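Local coordinates for protein PmoF1 (Methylocystis sp. ATCC 49242, PDB 6P1E) that binds copper(II) through a histidine brace in its PCuAC domain and probably serves as a copper chaperone in a methane-oxidizing bacterium, at residues 33-39 with 71-77; 5-10 with 110-116; 15-19 with 115-121; 46-51 with 100-104. All coordinates share one frame; numbering follows the deposited sequence. Where two conformers were deposited one is given.

Contact 1: 33-39 with 71-77. With CU (copper (II) ion), chain F.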
# COMPACT_ATOMS: atom_id res chain seq x y z
N ILE B 33 -7.10 -5.47 -2.72
CA ILE B 33 -7.84 -6.56 -3.34
C ILE B 33 -8.96 -5.99 -4.18
O ILE B 33 -9.86 -5.32 -3.67
CB ILE B 33 -8.38 -7.54 -2.28
CG1 ILE B 33 -7.24 -8.04 -1.40
CG2 ILE B 33 -9.07 -8.72 -2.96
CD1 ILE B 33 -7.67 -8.90 -0.23
N HIS B 34 -8.89 -6.28 -5.47
CA HIS B 34 -9.86 -5.81 -6.45
C HIS B 34 -10.77 -6.96 -6.83
O HIS B 34 -10.30 -8.02 -7.24
CB HIS B 34 -9.16 -5.27 -7.70
CG HIS B 34 -8.32 -4.06 -7.44
ND1 HIS B 34 -8.63 -2.82 -7.96
CD2 HIS B 34 -7.18 -3.89 -6.73
CE1 HIS B 34 -7.72 -1.94 -7.57
NE2 HIS B 34 -6.83 -2.57 -6.83
N ASN B 35 -12.08 -6.76 -6.69
CA ASN B 35 -13.05 -7.72 -7.18
C ASN B 35 -13.63 -7.21 -8.49
O ASN B 35 -14.48 -6.32 -8.51
CB ASN B 35 -14.17 -7.95 -6.16
CG ASN B 35 -15.11 -9.07 -6.57
OD1 ASN B 35 -15.03 -9.58 -7.69
ND2 ASN B 35 -16.01 -9.44 -5.67
N ASN B 36 -13.14 -7.78 -9.59
CA ASN B 36 -13.56 -7.37 -10.93
C ASN B 36 -14.72 -8.22 -11.44
O ASN B 36 -15.09 -8.13 -12.62
CB ASN B 36 -12.38 -7.46 -11.89
CG ASN B 36 -11.25 -6.50 -11.54
OD1 ASN B 36 -11.50 -5.38 -11.10
ND2 ASN B 36 -10.02 -6.95 -11.72
N GLY B 37 -15.30 -9.04 -10.56
CA GLY B 37 -16.41 -9.89 -10.94
C GLY B 37 -17.74 -9.27 -10.54
O GLY B 37 -17.77 -8.25 -9.85
N ASP B 38 -18.83 -9.91 -10.94
CA ASP B 38 -20.18 -9.41 -10.68
C ASP B 38 -20.81 -10.08 -9.46
O ASP B 38 -21.98 -9.84 -9.15
CB ASP B 38 -21.07 -9.63 -11.91
CG ASP B 38 -20.85 -8.59 -12.99
OD1 ASP B 38 -20.80 -7.38 -12.66
OD2 ASP B 38 -20.74 -8.97 -14.17
N THR B 39 -20.04 -10.92 -8.79
CA THR B 39 -20.50 -11.62 -7.59
C THR B 39 -19.57 -11.32 -6.41
O THR B 39 -18.37 -11.12 -6.61
CB THR B 39 -20.58 -13.14 -7.81
OG1 THR B 39 -19.30 -13.64 -8.20
CG2 THR B 39 -21.60 -13.45 -8.89
N LEU B 71 -15.70 -8.65 0.09
CA LEU B 71 -15.26 -8.17 -1.22
C LEU B 71 -16.45 -8.01 -2.15
O LEU B 71 -16.77 -8.90 -2.93
CB LEU B 71 -14.24 -9.14 -1.82
CG LEU B 71 -12.99 -9.37 -0.96
CD1 LEU B 71 -12.20 -10.57 -1.45
CD2 LEU B 71 -12.13 -8.12 -0.94
N PRO B 72 -17.14 -6.86 -2.06
CA PRO B 72 -18.30 -6.61 -2.92
C PRO B 72 -17.92 -6.63 -4.40
O PRO B 72 -16.77 -6.34 -4.73
CB PRO B 72 -18.77 -5.21 -2.49
CG PRO B 72 -18.19 -5.00 -1.14
CD PRO B 72 -16.90 -5.75 -1.12
N PRO B 73 -18.88 -6.97 -5.27
CA PRO B 73 -18.58 -7.02 -6.71
C PRO B 73 -18.20 -5.65 -7.26
O PRO B 73 -18.73 -4.64 -6.80
CB PRO B 73 -19.90 -7.51 -7.32
CG PRO B 73 -20.95 -7.17 -6.32
CD PRO B 73 -20.29 -7.27 -4.98
N LYS B 74 -17.29 -5.64 -8.23
CA LYS B 74 -16.91 -4.42 -8.93
C LYS B 74 -16.45 -3.34 -7.96
O LYS B 74 -16.71 -2.15 -8.16
CB LYS B 74 -18.08 -3.91 -9.77
CG LYS B 74 -18.57 -4.91 -10.80
CD LYS B 74 -17.48 -5.28 -11.79
CE LYS B 74 -18.01 -6.15 -12.92
NZ LYS B 74 -16.96 -6.48 -13.92
N GLN B 75 -15.77 -3.77 -6.90
CA GLN B 75 -15.19 -2.87 -5.92
C GLN B 75 -13.81 -3.34 -5.51
O GLN B 75 -13.44 -4.50 -5.72
CB GLN B 75 -16.08 -2.74 -4.68
CG GLN B 75 -17.37 -1.97 -4.92
CD GLN B 75 -18.03 -1.53 -3.63
OE1 GLN B 75 -17.38 -1.02 -2.72
NE2 GLN B 75 -19.34 -1.73 -3.55
N LYS B 76 -13.04 -2.43 -4.93
CA LYS B 76 -11.72 -2.74 -4.41
C LYS B 76 -11.70 -2.45 -2.92
O LYS B 76 -12.42 -1.57 -2.44
CB LYS B 76 -10.65 -1.93 -5.13
CG LYS B 76 -10.84 -0.43 -4.99
CD LYS B 76 -10.39 0.33 -6.23
CE LYS B 76 -10.80 1.80 -6.14
NZ LYS B 76 -9.99 2.69 -7.03
N ILE B 77 -10.89 -3.21 -2.19
CA ILE B 77 -10.74 -3.04 -0.75
C ILE B 77 -9.27 -2.89 -0.41
O ILE B 77 -8.43 -3.66 -0.89
CB ILE B 77 -11.33 -4.22 0.05
CG1 ILE B 77 -12.80 -4.43 -0.31
CG2 ILE B 77 -11.16 -4.00 1.55
CD1 ILE B 77 -13.72 -3.28 0.08
CU CU F . -5.23 -1.54 -6.23

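Contact 2: 5-10 with 110-116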
# COMPACT_ATOMS: atom_id res chain seq x y z
N TYR B 5 -1.31 -10.80 -8.06
CA TYR B 5 -1.75 -12.18 -8.19
C TYR B 5 -3.22 -12.22 -8.55
O TYR B 5 -4.05 -11.58 -7.90
CB TYR B 5 -1.47 -12.94 -6.90
CG TYR B 5 -0.02 -12.92 -6.50
CD1 TYR B 5 0.85 -13.92 -6.90
CD2 TYR B 5 0.50 -11.87 -5.75
CE1 TYR B 5 2.18 -13.90 -6.55
CE2 TYR B 5 1.83 -11.84 -5.39
CZ TYR B 5 2.67 -12.85 -5.80
OH TYR B 5 4.00 -12.82 -5.45
N ASP B 6 -3.55 -13.00 -9.57
CA ASP B 6 -4.92 -13.15 -10.02
C ASP B 6 -5.48 -14.48 -9.52
O ASP B 6 -4.79 -15.50 -9.56
CB ASP B 6 -5.01 -13.11 -11.55
CG ASP B 6 -4.43 -11.83 -12.13
OD1 ASP B 6 -4.88 -10.73 -11.74
OD2 ASP B 6 -3.51 -11.92 -12.97
N VAL B 7 -6.70 -14.45 -9.02
CA VAL B 7 -7.43 -15.68 -8.73
C VAL B 7 -8.91 -15.44 -9.03
O VAL B 7 -9.53 -14.52 -8.50
CB VAL B 7 -7.22 -16.14 -7.26
CG1 VAL B 7 -7.67 -15.07 -6.26
CG2 VAL B 7 -7.92 -17.47 -7.01
N GLY B 8 -9.47 -16.28 -9.89
CA GLY B 8 -10.80 -16.03 -10.42
C GLY B 8 -10.83 -14.63 -11.03
O GLY B 8 -9.95 -14.27 -11.81
N LYS B 9 -11.83 -13.85 -10.64
CA LYS B 9 -11.95 -12.46 -11.11
C LYS B 9 -11.45 -11.48 -10.05
O LYS B 9 -11.73 -10.28 -10.13
CB LYS B 9 -13.39 -12.15 -11.49
CG LYS B 9 -13.88 -12.95 -12.68
CD LYS B 9 -15.23 -12.47 -13.17
CE LYS B 9 -15.73 -13.30 -14.34
NZ LYS B 9 -14.76 -13.33 -15.48
N LEU B 10 -10.72 -12.00 -9.07
CA LEU B 10 -10.07 -11.16 -8.06
C LEU B 10 -8.63 -10.86 -8.46
O LEU B 10 -7.98 -11.66 -9.13
CB LEU B 10 -10.07 -11.84 -6.69
CG LEU B 10 -11.40 -12.41 -6.18
CD1 LEU B 10 -11.20 -13.02 -4.79
CD2 LEU B 10 -12.47 -11.34 -6.15
N ALA B 110 -13.47 -17.90 -4.79
CA ALA B 110 -12.39 -17.97 -5.78
C ALA B 110 -11.35 -19.04 -5.46
O ALA B 110 -10.57 -19.43 -6.33
CB ALA B 110 -11.71 -16.61 -5.89
N GLY B 111 -11.34 -19.51 -4.22
CA GLY B 111 -10.41 -20.54 -3.80
C GLY B 111 -9.09 -19.97 -3.31
O GLY B 111 -9.03 -18.83 -2.87
N GLU B 112 -8.04 -20.78 -3.40
CA GLU B 112 -6.74 -20.43 -2.82
C GLU B 112 -5.78 -19.85 -3.85
O GLU B 112 -5.80 -20.22 -5.02
CB GLU B 112 -6.12 -21.67 -2.17
CG GLU B 112 -7.01 -22.31 -1.11
CD GLU B 112 -6.31 -23.39 -0.31
OE1 GLU B 112 -5.22 -23.83 -0.73
OE2 GLU B 112 -6.85 -23.81 0.74
N VAL B 113 -4.95 -18.91 -3.41
CA VAL B 113 -3.87 -18.38 -4.24
C VAL B 113 -2.62 -18.21 -3.38
O VAL B 113 -2.68 -17.68 -2.28
CB VAL B 113 -4.27 -17.04 -4.91
CG1 VAL B 113 -4.63 -15.97 -3.87
CG2 VAL B 113 -3.14 -16.55 -5.82
N VAL B 114 -1.49 -18.71 -3.88
CA VAL B 114 -0.22 -18.55 -3.19
C VAL B 114 0.43 -17.26 -3.65
O VAL B 114 0.53 -16.99 -4.85
CB VAL B 114 0.73 -19.73 -3.45
CG1 VAL B 114 2.08 -19.51 -2.78
CG2 VAL B 114 0.10 -21.03 -2.96
N ILE B 115 0.89 -16.47 -2.69
CA ILE B 115 1.51 -15.18 -2.97
C ILE B 115 2.86 -15.08 -2.29
O ILE B 115 3.16 -15.85 -1.38
CB ILE B 115 0.61 -14.01 -2.51
CG1 ILE B 115 0.46 -14.01 -0.98
CG2 ILE B 115 -0.75 -14.09 -3.18
CD1 ILE B 115 -0.21 -12.77 -0.43
N ASP B 116 3.65 -14.12 -2.74
CA ASP B 116 4.90 -13.77 -2.08
C ASP B 116 4.79 -12.33 -1.63
O ASP B 116 4.78 -11.41 -2.45
CB ASP B 116 6.09 -13.98 -3.03
CG ASP B 116 7.42 -13.71 -2.35
OD1 ASP B 116 7.52 -13.91 -1.12
OD2 ASP B 116 8.38 -13.32 -3.06
O HOH W 1 4.79 -9.85 -4.35

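Contact 3: 15-19 with 115-121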
# COMPACT_ATOMS: atom_id res chain seq x y z
N PRO B 15 0.78 -7.19 -2.37
CA PRO B 15 0.76 -7.69 -1.00
C PRO B 15 2.05 -7.37 -0.27
O PRO B 15 3.14 -7.54 -0.84
CB PRO B 15 0.58 -9.20 -1.17
CG PRO B 15 1.16 -9.48 -2.51
CD PRO B 15 0.84 -8.29 -3.36
N TRP B 16 1.95 -6.91 0.97
CA TRP B 16 3.12 -6.58 1.75
C TRP B 16 2.84 -6.69 3.23
O TRP B 16 1.69 -6.79 3.64
CB TRP B 16 3.62 -5.16 1.42
CG TRP B 16 2.70 -4.04 1.81
CD1 TRP B 16 1.51 -3.70 1.23
CD2 TRP B 16 2.92 -3.08 2.86
NE1 TRP B 16 0.97 -2.60 1.86
CE2 TRP B 16 1.82 -2.20 2.87
CE3 TRP B 16 3.93 -2.89 3.81
CZ2 TRP B 16 1.70 -1.15 3.77
CZ3 TRP B 16 3.82 -1.85 4.71
CH2 TRP B 16 2.71 -0.99 4.68
N LEU B 17 3.89 -6.68 4.03
CA LEU B 17 3.70 -6.70 5.47
C LEU B 17 4.74 -5.86 6.17
O LEU B 17 5.85 -5.66 5.66
CB LEU B 17 3.74 -8.13 5.99
CG LEU B 17 5.03 -8.91 5.73
CD1 LEU B 17 5.70 -9.27 7.05
CD2 LEU B 17 4.73 -10.15 4.91
N ARG B 18 4.36 -5.37 7.34
CA ARG B 18 5.28 -4.65 8.20
C ARG B 18 5.82 -5.63 9.23
O ARG B 18 5.06 -6.19 10.02
CB ARG B 18 4.58 -3.48 8.88
CG ARG B 18 5.50 -2.61 9.71
CD ARG B 18 5.03 -1.17 9.70
NE ARG B 18 5.27 -0.54 8.41
CZ ARG B 18 4.53 0.44 7.90
NH1 ARG B 18 3.47 0.90 8.55
NH2 ARG B 18 4.84 0.96 6.72
N ALA B 19 7.13 -5.85 9.19
CA ALA B 19 7.77 -6.83 10.04
C ALA B 19 7.58 -6.48 11.51
O ALA B 19 7.32 -5.32 11.84
CB ALA B 19 9.25 -6.93 9.71
N ILE B 115 0.89 -16.47 -2.69
CA ILE B 115 1.51 -15.18 -2.97
C ILE B 115 2.86 -15.08 -2.29
O ILE B 115 3.16 -15.85 -1.38
CB ILE B 115 0.61 -14.01 -2.51
CG1 ILE B 115 0.46 -14.01 -0.98
CG2 ILE B 115 -0.75 -14.09 -3.18
CD1 ILE B 115 -0.21 -12.77 -0.43
N ASP B 116 3.65 -14.12 -2.74
CA ASP B 116 4.90 -13.77 -2.08
C ASP B 116 4.79 -12.33 -1.63
O ASP B 116 4.78 -11.41 -2.45
CB ASP B 116 6.09 -13.98 -3.03
CG ASP B 116 7.42 -13.71 -2.35
OD1 ASP B 116 7.52 -13.91 -1.12
OD2 ASP B 116 8.38 -13.32 -3.06
N ALA B 117 4.67 -12.13 -0.33
CA ALA B 117 4.48 -10.79 0.22
C ALA B 117 5.83 -10.13 0.44
O ALA B 117 6.76 -10.74 0.95
CB ALA B 117 3.70 -10.86 1.52
N ALA B 118 5.92 -8.87 0.04
CA ALA B 118 7.15 -8.12 0.22
C ALA B 118 7.22 -7.59 1.66
O ALA B 118 6.18 -7.29 2.26
CB ALA B 118 7.23 -7.03 -0.80
N ILE B 119 8.42 -7.47 2.22
CA ILE B 119 8.57 -7.15 3.63
C ILE B 119 9.11 -5.75 3.92
O ILE B 119 10.18 -5.37 3.44
CB ILE B 119 9.50 -8.18 4.31
CG1 ILE B 119 8.89 -9.58 4.19
CG2 ILE B 119 9.73 -7.83 5.79
CD1 ILE B 119 9.79 -10.69 4.66
N ASP B 120 8.33 -4.98 4.68
CA ASP B 120 8.74 -3.69 5.23
C ASP B 120 9.22 -3.86 6.68
O ASP B 120 8.41 -4.18 7.55
CB ASP B 120 7.56 -2.70 5.20
CG ASP B 120 7.99 -1.26 5.37
OD1 ASP B 120 9.13 -0.91 4.98
OD2 ASP B 120 7.18 -0.46 5.89
N ALA B 121 10.51 -3.65 6.95
CA ALA B 121 11.04 -3.80 8.32
C ALA B 121 11.54 -2.55 9.09
O ALA B 121 11.49 -2.58 10.32
CB ALA B 121 12.17 -4.81 8.29
O HOH W 2 8.76 -2.75 11.50

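Contact 4: 46-51 with 100-104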
# COMPACT_ATOMS: atom_id res chain seq x y z
N VAL B 46 -6.05 -17.14 5.99
CA VAL B 46 -4.69 -16.95 5.51
C VAL B 46 -3.81 -18.02 6.14
O VAL B 46 -3.85 -18.23 7.35
CB VAL B 46 -4.16 -15.54 5.86
CG1 VAL B 46 -2.67 -15.42 5.52
CG2 VAL B 46 -4.96 -14.47 5.13
N LYS B 47 -3.02 -18.69 5.31
CA LYS B 47 -2.10 -19.71 5.78
C LYS B 47 -0.66 -19.26 5.53
O LYS B 47 -0.32 -18.82 4.44
CB LYS B 47 -2.37 -21.04 5.08
CG LYS B 47 -3.75 -21.61 5.38
CD LYS B 47 -3.96 -22.98 4.74
CE LYS B 47 -4.10 -22.88 3.23
NZ LYS B 47 -4.34 -24.22 2.61
N VAL B 48 0.17 -19.39 6.56
CA VAL B 48 1.56 -18.95 6.49
C VAL B 48 2.43 -19.85 7.36
O VAL B 48 2.14 -20.07 8.53
CB VAL B 48 1.71 -17.47 6.90
CG1 VAL B 48 1.16 -17.22 8.30
CG2 VAL B 48 3.17 -17.02 6.80
N GLU B 49 3.48 -20.40 6.76
CA GLU B 49 4.31 -21.38 7.43
C GLU B 49 5.25 -20.75 8.46
O GLU B 49 5.55 -21.36 9.49
CB GLU B 49 5.13 -22.16 6.40
CG GLU B 49 4.29 -22.93 5.41
CD GLU B 49 5.13 -23.72 4.42
OE1 GLU B 49 6.33 -23.92 4.68
OE2 GLU B 49 4.58 -24.12 3.37
N LYS B 50 5.71 -19.53 8.18
CA LYS B 50 6.75 -18.91 9.00
C LYS B 50 6.19 -18.22 10.25
O LYS B 50 6.94 -17.72 11.08
CB LYS B 50 7.53 -17.89 8.16
CG LYS B 50 8.33 -18.50 7.01
CD LYS B 50 9.23 -19.65 7.44
CE LYS B 50 10.01 -20.18 6.25
NZ LYS B 50 10.94 -21.28 6.61
N PHE B 51 4.86 -18.18 10.36
CA PHE B 51 4.20 -17.64 11.54
C PHE B 51 3.32 -18.73 12.16
O PHE B 51 2.93 -19.67 11.48
CB PHE B 51 3.36 -16.41 11.20
CG PHE B 51 4.18 -15.16 10.99
CD1 PHE B 51 4.29 -14.21 12.00
CD2 PHE B 51 4.83 -14.93 9.80
CE1 PHE B 51 5.04 -13.06 11.81
CE2 PHE B 51 5.58 -13.78 9.60
CZ PHE B 51 5.68 -12.85 10.61
N GLY B 100 11.22 -12.61 1.18
CA GLY B 100 9.82 -12.44 0.86
C GLY B 100 9.11 -13.35 1.84
O GLY B 100 9.77 -14.07 2.59
N LEU B 101 7.78 -13.33 1.86
CA LEU B 101 7.05 -14.22 2.73
C LEU B 101 5.97 -14.90 1.92
O LEU B 101 5.06 -14.26 1.41
CB LEU B 101 6.43 -13.47 3.92
CG LEU B 101 5.68 -14.38 4.90
CD1 LEU B 101 6.67 -15.25 5.67
CD2 LEU B 101 4.81 -13.58 5.86
N GLU B 102 6.08 -16.22 1.81
CA GLU B 102 5.08 -17.00 1.10
C GLU B 102 3.85 -17.16 1.97
O GLU B 102 3.95 -17.50 3.15
CB GLU B 102 5.63 -18.37 0.70
CG GLU B 102 4.63 -19.22 -0.07
CD GLU B 102 5.26 -20.48 -0.64
OE1 GLU B 102 5.48 -21.43 0.14
OE2 GLU B 102 5.54 -20.51 -1.86
N MET B 103 2.69 -16.90 1.38
CA MET B 103 1.42 -17.01 2.08
C MET B 103 0.39 -17.59 1.13
O MET B 103 0.54 -17.47 -0.09
CB MET B 103 0.94 -15.64 2.59
CG MET B 103 1.97 -14.84 3.37
SD MET B 103 1.45 -13.13 3.63
CE MET B 103 -0.08 -13.37 4.53
N THR B 104 -0.65 -18.19 1.68
CA THR B 104 -1.78 -18.64 0.89
C THR B 104 -3.01 -17.90 1.36
O THR B 104 -3.38 -17.98 2.53
CB THR B 104 -2.00 -20.16 1.00
OG1 THR B 104 -0.81 -20.86 0.62
CG2 THR B 104 -3.15 -20.60 0.10
O HOH W 3 1.51 -20.91 3.07
O HOH W 4 3.35 -20.05 3.71
O HOH W 5 5.59 -18.47 5.04

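Contact 1: 33-39 with 71-77
His34 lays one face of its imidazole over the start of the Lys76 side chain: Lys76 CB sits 3.8 Å from the ring centroid, a CH-pi contact displaced toward the rim on the ND1 side. The two side chains run the same way from a non-hydrogen-bonded antiparallel pair, and the ring's far nitrogen, NE2, holds copper at 2.0 Å. Next to them, Ile33 and Ile77 form a hydrogen-bonded pair, with Ile33 N to Ile77 O at 2.9 Å and nearly straight (175°). Behind the strand, Ile33 CG2 rests on Leu71 CD2 at 3.7 Å, the two side chains crossing at about a right angle.

Beyond the pair the chain is tied by the Asn35 amide. With CG anti to the backbone N (chi1 -173°), its ND2 reaches Leu71 O at 2.9 Å and also donates to Thr39 O, both acceptors near the amide plane, while OD1 takes Gly37 N at 2.9 Å as an Asx turn. A leucine here would probably leave Leu71 O, Thr39 O and Gly37 N without these partners and let the 36-39 loop drift from the type II turn at 72-75. From within that turn Lys74 bends back so that NZ meets Asn36 O at 2.8 Å. His14 of the second subunit shares this copper, and Glu13, touching His34, belongs to the same PCuAC metal site, carried by antiparallel strands 27-35 and 75-91.

Contact 2: 5-10 with 110-116
Tyr5 lies flat across Ile115, whose CG2 methyl presses on one ring face 3.8 Å from the centroid, nearer the CG-CD2 side than the middle. The side chains cross at about a right angle, and the ring continues past the isoleucine until its OH accepts from Asp116 N at 3.0 Å. A leucine in place of Tyr5 would probably leave Asp116 N without this acceptor and uncover the Ile115 methyl.

Strands 4-7 and 111-120 run antiparallel here, but their axes approach only to 7.7 Å and they meet through side chains: both are sheet neighbours of strand 10-18, and the tight type II' hairpin turn at 7-10 leads from the first strand into it. Val113 fits between Tyr5 and Val7, its CG2 against Tyr5 CB and its CB 3.9 Å from Val7 CB. With CG2 anti to the backbone N (chi1 59° to CG1), Val7 sends that methyl into the bend before the strand, 3.4 Å from Ala110 O. Next to it the small Ala110 CB meets the tip of Leu10, 3.8 Å from CD1, while Phe107 covers both Val7 and Leu10.

Contact 3: 15-19 with 115-121
Leu17 CD2 packs against the methyl of Ala117, 3.6 Å from its CB, at the middle of the buried face. On one flank Ile115 extends CD1 to the CB-CG side of the Pro15 ring, 3.7 Å from Pro15 CB. On the other flank Leu17 CG and Ala19 CB lie by Ile119, and the Ala19 and Ala121 methyls close the end of the row. Phe29 covers Pro15, Ile115 and Ala117 from strand 27-35, and Leu95 lies over Leu17, Ala19 and Ile119.

The backbones beneath are parallel neighbours in the domain's beta-sheet, with a 38° angle between the short strand axes. Trp16 pairs with Ala118, Leu17 with Ile119 and Arg18 with Asp120. Four bonds link them in a ladder, from Ala118 N to Pro15 O up to Ala19 N to Asp120 O, the latter 2.7 Å long.

On the opposite face of the sheet, Trp16 lies beside Asp120, with Trp16 CZ3 3.9 Å from Asp120 CB. Its indole also meets Phe32 of the second subunit edge-to-face, which places this face at the dimer interface. Farther out, Arg18 approaches Asp120 side-on, and both nitrogens converge on one oxygen: NH2 to OD2 at 2.9 Å and NE to OD2 at 3.2 Å. OD2 lies in the guanidinium plane, yet the carboxylate is turned 61° from it, so the bridge is not the flat, two-oxygen kind. Bends at chi2 and chi3 bring the arginine head round to this oxygen. At the strand ends a water donates to both Ala19 O and Ala121 O.

Contact 4: 46-51 with 100-104
Leu101 carries the apolar contact with its two methyls. CD2 lies between Val48 CG2 and the Phe51 ring, 3.8 Å from Phe51 CE2, and its side chain crosses both partners at about a right angle. CD1 goes the other way, 3.7 Å from Lys50 CB, where leucine and lysine slide past each other in opposite directions. CG of Leu101 stands anti to its backbone N (chi1 -178°), which carries the fork over to segment 46-51. At the other end Met103, bent at chi3, brings CE against Val46 CG1; at 3.4 Å the fit is tighter than usual van der Waals contact.

The backbone sets this spacing. Lys47 and Thr104 are a hydrogen-bonded antiparallel pair, their two N-H...O bonds each 2.9 Å and in the carbonyl plane, joining strands 41-47 and 100-107 of the PCuAC beta-sheet. Past Val48 the chains part and water takes over at Glu102 O: one water donates to it and accepts only weakly from Lys50 N, while a second, doubtful because another water sits too close, may link it to Glu49 N.

On the outer face Lys47 runs alongside Thr104, CE to CG2 4.0 Å, and its NZ goes on to a salt bridge with Glu112. The like-charged Glu49 and Glu102 come within 4.3 Å, OE2 to OE1. Further out, Leu88 of strand 75-91 backs Phe51 and Leu101, while Phe29 and Ala117 pack on Met103.

In the fold
All four contacts belong to one mixed beta-sheet. Contacts 2 and 3 share Ile115 and Asp116, and Tyr5 CE2 lies 3.8 Å from Pro15 CG. Contact 4 joins them through probable backbone bonds, Ile115 N to Met103 O and Ala117 N to Leu101 O, both 2.8 Å. A probable hydrogen bond, Asn36 N to Lys9 O at 2.9 Å, ties contact 1 to contact 2, but the centre of contact 1 lies about 23 Å from that of contact 3. Contacts 1 and 3 both touch the second subunit: contact 1 supplies a copper ligand, and the Ala118 side chain of contact 3 lies about 5 Å from a bound copper. Contact 4 stays farther off, Leu101 about 13 Å from copper.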